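Local coordinates for N-acyl homoserine lactonase (PDB 4J5F), which hydrolyses the lactone ring of N-acyl-L-homoserine lactones of short and long acyl chain, using two zinc ions per subunit, at residues L109-A114 / E140-C145. The protein carries 1 engineered substitution. Sequence-based numbering, arbitrary orientation.
Sequences LHWDHA and EYMKEC. Engineered in segment 109-114: Trp-111 (natural residue Phe). With ZN (zinc ion), chain C; ZN (zinc ion), chain B.
Leu-109 meets Tyr-141 through its carbonyl: its O lies 3.3 Å from Tyr-141 CD2, at the ring edge and near its plane. A water donating to Leu-109 O accepts from Met-142 N, joining the two backbones. Next, the rings of His-110 and Tyr-141 form an oblique pair, planes inclined at 36°, with His-110 CD2 3.9 Å from Tyr-141 CE2. His-110 ND1 binds one zinc ion at 2.1 Å, while NE2 gives its N-H to an in-plane water that donates to Tyr-141 OH and makes a short approach to Glu-140 OE1; both groups behind the water have further partners, Glu-131 for the tyrosine and Arg-138 for the glutamate. At the engineered Trp-111, CG lies between backbone N and carbonyl carbon (chi1 77°) and the indole leads away from Met-142, whose SD touches CB at 3.5 Å; the sulfur is 5.5 Å from the five-membered ring's centroid, 62° off its normal, an oblique Met-aromatic contact. His-110 to His-113 belong to the HxHxDH motif of the metallo-beta-lactamase fold, begun by His-108: Asp-112 OD2 and His-113 NE2 bind the second zinc ion, and His-113 ND1 is hydrogen-bonded to Asp-54 OD2. Ala-114 CB finally packs 4.0 Å from Cys-145 SG, a sulfur that also lies 3.6 Å from Trp-111 CA.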
ATOM      1  N   LEU A 109       6.903   3.571   2.006  1.00 23.35           N
ATOM      2  CA  LEU A 109       7.956   2.602   2.249  1.00 21.35           C
ATOM      3  C   LEU A 109       7.872   1.885   3.616  1.00 26.15           C
ATOM      4  O   LEU A 109       8.883   1.332   4.102  1.00 26.76           O
ATOM      5  CB  LEU A 109       9.328   3.300   2.084  1.00 23.93           C
ATOM      6  CG  LEU A 109       9.514   3.808   0.631  1.00 24.33           C
ATOM      7  CD1 LEU A 109      10.912   4.545   0.570  1.00 24.29           C
ATOM      8  CD2 LEU A 109       9.465   2.686  -0.403  1.00 27.06           C
ATOM      9  N   HIS A 110       6.682   1.867   4.233  1.00 26.05           N
ATOM     10  CA  HIS A 110       6.495   1.071   5.445  1.00 29.55           C
ATOM     11  C   HIS A 110       6.756  -0.400   5.133  1.00 32.07           C
ATOM     12  O   HIS A 110       6.610  -0.831   3.982  1.00 25.91           O
ATOM     13  CB  HIS A 110       5.080   1.211   6.000  1.00 25.64           C
ATOM     14  CG  HIS A 110       4.832   2.482   6.753  1.00 31.47           C
ATOM     15  ND1 HIS A 110       3.555   2.909   7.071  1.00 30.01           N
ATOM     16  CD2 HIS A 110       5.684   3.428   7.242  1.00 29.96           C
ATOM     17  CE1 HIS A 110       3.629   4.050   7.739  1.00 31.86           C
ATOM     18  NE2 HIS A 110       4.904   4.398   7.835  1.00 32.30           N
ATOM     19  N   TRP A 111       7.119  -1.153   6.169  1.00 31.59           N
ATOM     20  CA  TRP A 111       7.568  -2.547   6.060  1.00 30.53           C
ATOM     21  C   TRP A 111       6.547  -3.475   5.343  1.00 28.80           C
ATOM     22  O   TRP A 111       6.952  -4.454   4.701  1.00 29.71           O
ATOM     23  CB  TRP A 111       7.909  -3.074   7.480  1.00 30.76           C
ATOM     24  CG  TRP A 111       6.650  -3.381   8.217  1.00 30.64           C
ATOM     25  CD1 TRP A 111       5.792  -2.487   8.811  1.00 35.45           C
ATOM     26  CD2 TRP A 111       6.056  -4.673   8.366  1.00 31.48           C
ATOM     27  NE1 TRP A 111       4.700  -3.164   9.341  1.00 37.13           N
ATOM     28  CE2 TRP A 111       4.844  -4.501   9.069  1.00 32.20           C
ATOM     29  CE3 TRP A 111       6.443  -5.967   7.981  1.00 35.88           C
ATOM     30  CZ2 TRP A 111       4.015  -5.582   9.399  1.00 38.15           C
ATOM     31  CZ3 TRP A 111       5.621  -7.036   8.310  1.00 35.99           C
ATOM     32  CH2 TRP A 111       4.413  -6.831   8.997  1.00 35.63           C
ATOM     33  N   ASP A 112       5.266  -3.132   5.402  1.00 27.92           N
ATOM     34  CA  ASP A 112       4.223  -4.018   4.853  1.00 31.30           C
ATOM     35  C   ASP A 112       3.847  -3.630   3.407  1.00 34.36           C
ATOM     36  O   ASP A 112       2.940  -4.226   2.813  1.00 30.99           O
ATOM     37  CB  ASP A 112       2.975  -4.066   5.768  1.00 28.71           C
ATOM     38  CG  ASP A 112       2.384  -2.676   6.044  1.00 30.24           C
ATOM     39  OD1 ASP A 112       3.176  -1.737   6.366  1.00 30.38           O
ATOM     40  OD2 ASP A 112       1.132  -2.489   5.969  1.00 34.83           O
ATOM     41  N   HIS A 113       4.560  -2.642   2.846  1.00 25.33           N
ATOM     42  CA  HIS A 113       4.278  -2.122   1.502  1.00 25.90           C
ATOM     43  C   HIS A 113       5.494  -2.152   0.586  1.00 23.56           C
ATOM     44  O   HIS A 113       5.351  -2.176  -0.631  1.00 29.47           O
ATOM     45  CB  HIS A 113       3.744  -0.661   1.599  1.00 26.48           C
ATOM     46  CG  HIS A 113       2.436  -0.580   2.325  1.00 28.39           C
ATOM     47  ND1 HIS A 113       1.216  -0.621   1.674  1.00 32.00           N
ATOM     48  CD2 HIS A 113       2.151  -0.537   3.654  1.00 25.89           C
ATOM     49  CE1 HIS A 113       0.239  -0.603   2.571  1.00 32.15           C
ATOM     50  NE2 HIS A 113       0.780  -0.573   3.779  1.00 29.41           N
ATOM     51  N   ALA A 114       6.702  -2.144   1.166  1.00 26.71           N
ATOM     52  CA  ALA A 114       7.927  -2.100   0.379  1.00 25.43           C
ATOM     53  C   ALA A 114       8.944  -3.211   0.756  1.00 24.82           C
ATOM     54  O   ALA A 114      10.086  -3.223   0.322  1.00 24.64           O
ATOM     55  CB  ALA A 114       8.584  -0.670   0.488  1.00 25.83           C
ATOM     56  N   GLU A 140      11.007   3.974  11.848  1.00 41.80           N
ATOM     57  CA  GLU A 140      10.022   2.950  11.490  1.00 36.28           C
ATOM     58  C   GLU A 140      10.367   2.277  10.159  1.00 42.57           C
ATOM     59  O   GLU A 140       9.670   1.358   9.740  1.00 49.05           O
ATOM     60  CB  GLU A 140       8.589   3.511  11.531  1.00 41.20           C
ATOM     61  CG  GLU A 140       8.221   4.608  10.496  1.00 37.79           C
ATOM     62  CD  GLU A 140       8.516   6.008  10.974  1.00 45.49           C
ATOM     63  OE1 GLU A 140       7.887   6.964  10.445  1.00 38.03           O
ATOM     64  OE2 GLU A 140       9.380   6.168  11.869  1.00 41.07           O
ATOM     65  N   TYR A 141      11.448   2.704   9.499  1.00 34.18           N
ATOM     66  CA  TYR A 141      11.800   2.096   8.200  1.00 30.50           C
ATOM     67  C   TYR A 141      12.869   1.008   8.281  1.00 34.03           C
ATOM     68  O   TYR A 141      13.974   1.219   8.793  1.00 35.56           O
ATOM     69  CB  TYR A 141      12.258   3.173   7.223  1.00 30.65           C
ATOM     70  CG  TYR A 141      11.095   4.098   6.897  1.00 28.75           C
ATOM     71  CD1 TYR A 141      10.942   5.313   7.547  1.00 33.66           C
ATOM     72  CD2 TYR A 141      10.140   3.727   5.969  1.00 26.07           C
ATOM     73  CE1 TYR A 141       9.865   6.163   7.246  1.00 34.56           C
ATOM     74  CE2 TYR A 141       9.071   4.560   5.672  1.00 27.42           C
ATOM     75  CZ  TYR A 141       8.947   5.781   6.308  1.00 33.07           C
ATOM     76  OH  TYR A 141       7.845   6.576   5.984  1.00 30.44           O
ATOM     77  N   MET A 142      12.546  -0.162   7.740  1.00 29.62           N
ATOM     78  CA  MET A 142      13.464  -1.275   7.710  1.00 32.34           C
ATOM     79  C   MET A 142      14.385  -1.161   6.532  1.00 31.74           C
ATOM     80  O   MET A 142      14.017  -0.596   5.504  1.00 29.38           O
ATOM     81  CB  MET A 142      12.705  -2.614   7.601  1.00 30.50           C
ATOM     82  CG  MET A 142      11.813  -2.870   8.761  1.00 33.15           C
ATOM     83  SD  MET A 142      10.997  -4.454   8.545  1.00 38.23           S
ATOM     84  CE  MET A 142      12.323  -5.637   8.695  1.00 36.65           C
ATOM     85  N   LYS A 143      15.569  -1.758   6.665  1.00 33.76           N
ATOM     86  CA  LYS A 143      16.602  -1.673   5.630  1.00 33.58           C
ATOM     87  C   LYS A 143      16.101  -2.263   4.291  1.00 32.44           C
ATOM     88  O   LYS A 143      16.466  -1.739   3.223  1.00 31.89           O
ATOM     89  CB  LYS A 143      17.863  -2.411   6.110  1.00 35.57           C
ATOM     90  CG  LYS A 143      17.621  -3.925   6.268  1.00 41.80           C
ATOM     91  CD  LYS A 143      18.830  -4.731   6.776  1.00 41.97           C
ATOM     92  CE  LYS A 143      18.484  -6.216   6.823  1.00 43.87           C
ATOM     93  NZ  LYS A 143      19.611  -6.992   7.433  1.00 55.86           N
ATOM     94  N   GLU A 144      15.227  -3.286   4.356  1.00 27.21           N
ATOM     95  CA  GLU A 144      14.655  -3.931   3.163  1.00 27.56           C
ATOM     96  C   GLU A 144      13.846  -2.979   2.301  1.00 29.89           C
ATOM     97  O   GLU A 144      13.605  -3.255   1.101  1.00 30.98           O
ATOM     98  CB  GLU A 144      13.687  -5.055   3.556  1.00 29.24           C
ATOM     99  CG  GLU A 144      14.367  -6.272   4.184  1.00 35.97           C
ATOM    100  CD  GLU A 144      14.576  -6.178   5.695  1.00 37.47           C
ATOM    101  OE1 GLU A 144      14.612  -5.062   6.274  1.00 35.97           O
ATOM    102  OE2 GLU A 144      14.748  -7.262   6.315  1.00 38.99           O
ATOM    103  N   CYS A 145      13.397  -1.907   2.943  1.00 27.22           N
ATOM    104  CA  CYS A 145      12.490  -0.935   2.341  1.00 26.67           C
ATOM    105  C   CYS A 145      13.128   0.301   1.697  1.00 25.78           C
ATOM    106  O   CYS A 145      12.410   1.091   1.027  1.00 29.26           O
ATOM    107  CB  CYS A 145      11.460  -0.485   3.379  1.00 27.98           C
ATOM    108  SG  CYS A 145      10.377  -1.894   3.843  1.00 36.05           S
TER
HETATM  109 ZN    ZN C 302       1.696   2.366   6.298  1.00 32.33          ZN
HETATM  110 ZN    ZN B 301      -0.066  -0.504   5.540  1.00 33.06          ZN
HETATM  111  O   HOH W   1       9.843  -0.022   6.568  1.00 36.06           O
HETATM  112  O   HOH W   2       6.377   6.804   8.426  1.00 34.03           O
HETATM  113  O   HOH W   3       7.465   0.575   8.525  1.00 37.89           O
HETATM  114  O   HOH W   4       0.229   0.461   7.793  1.00 54.60           O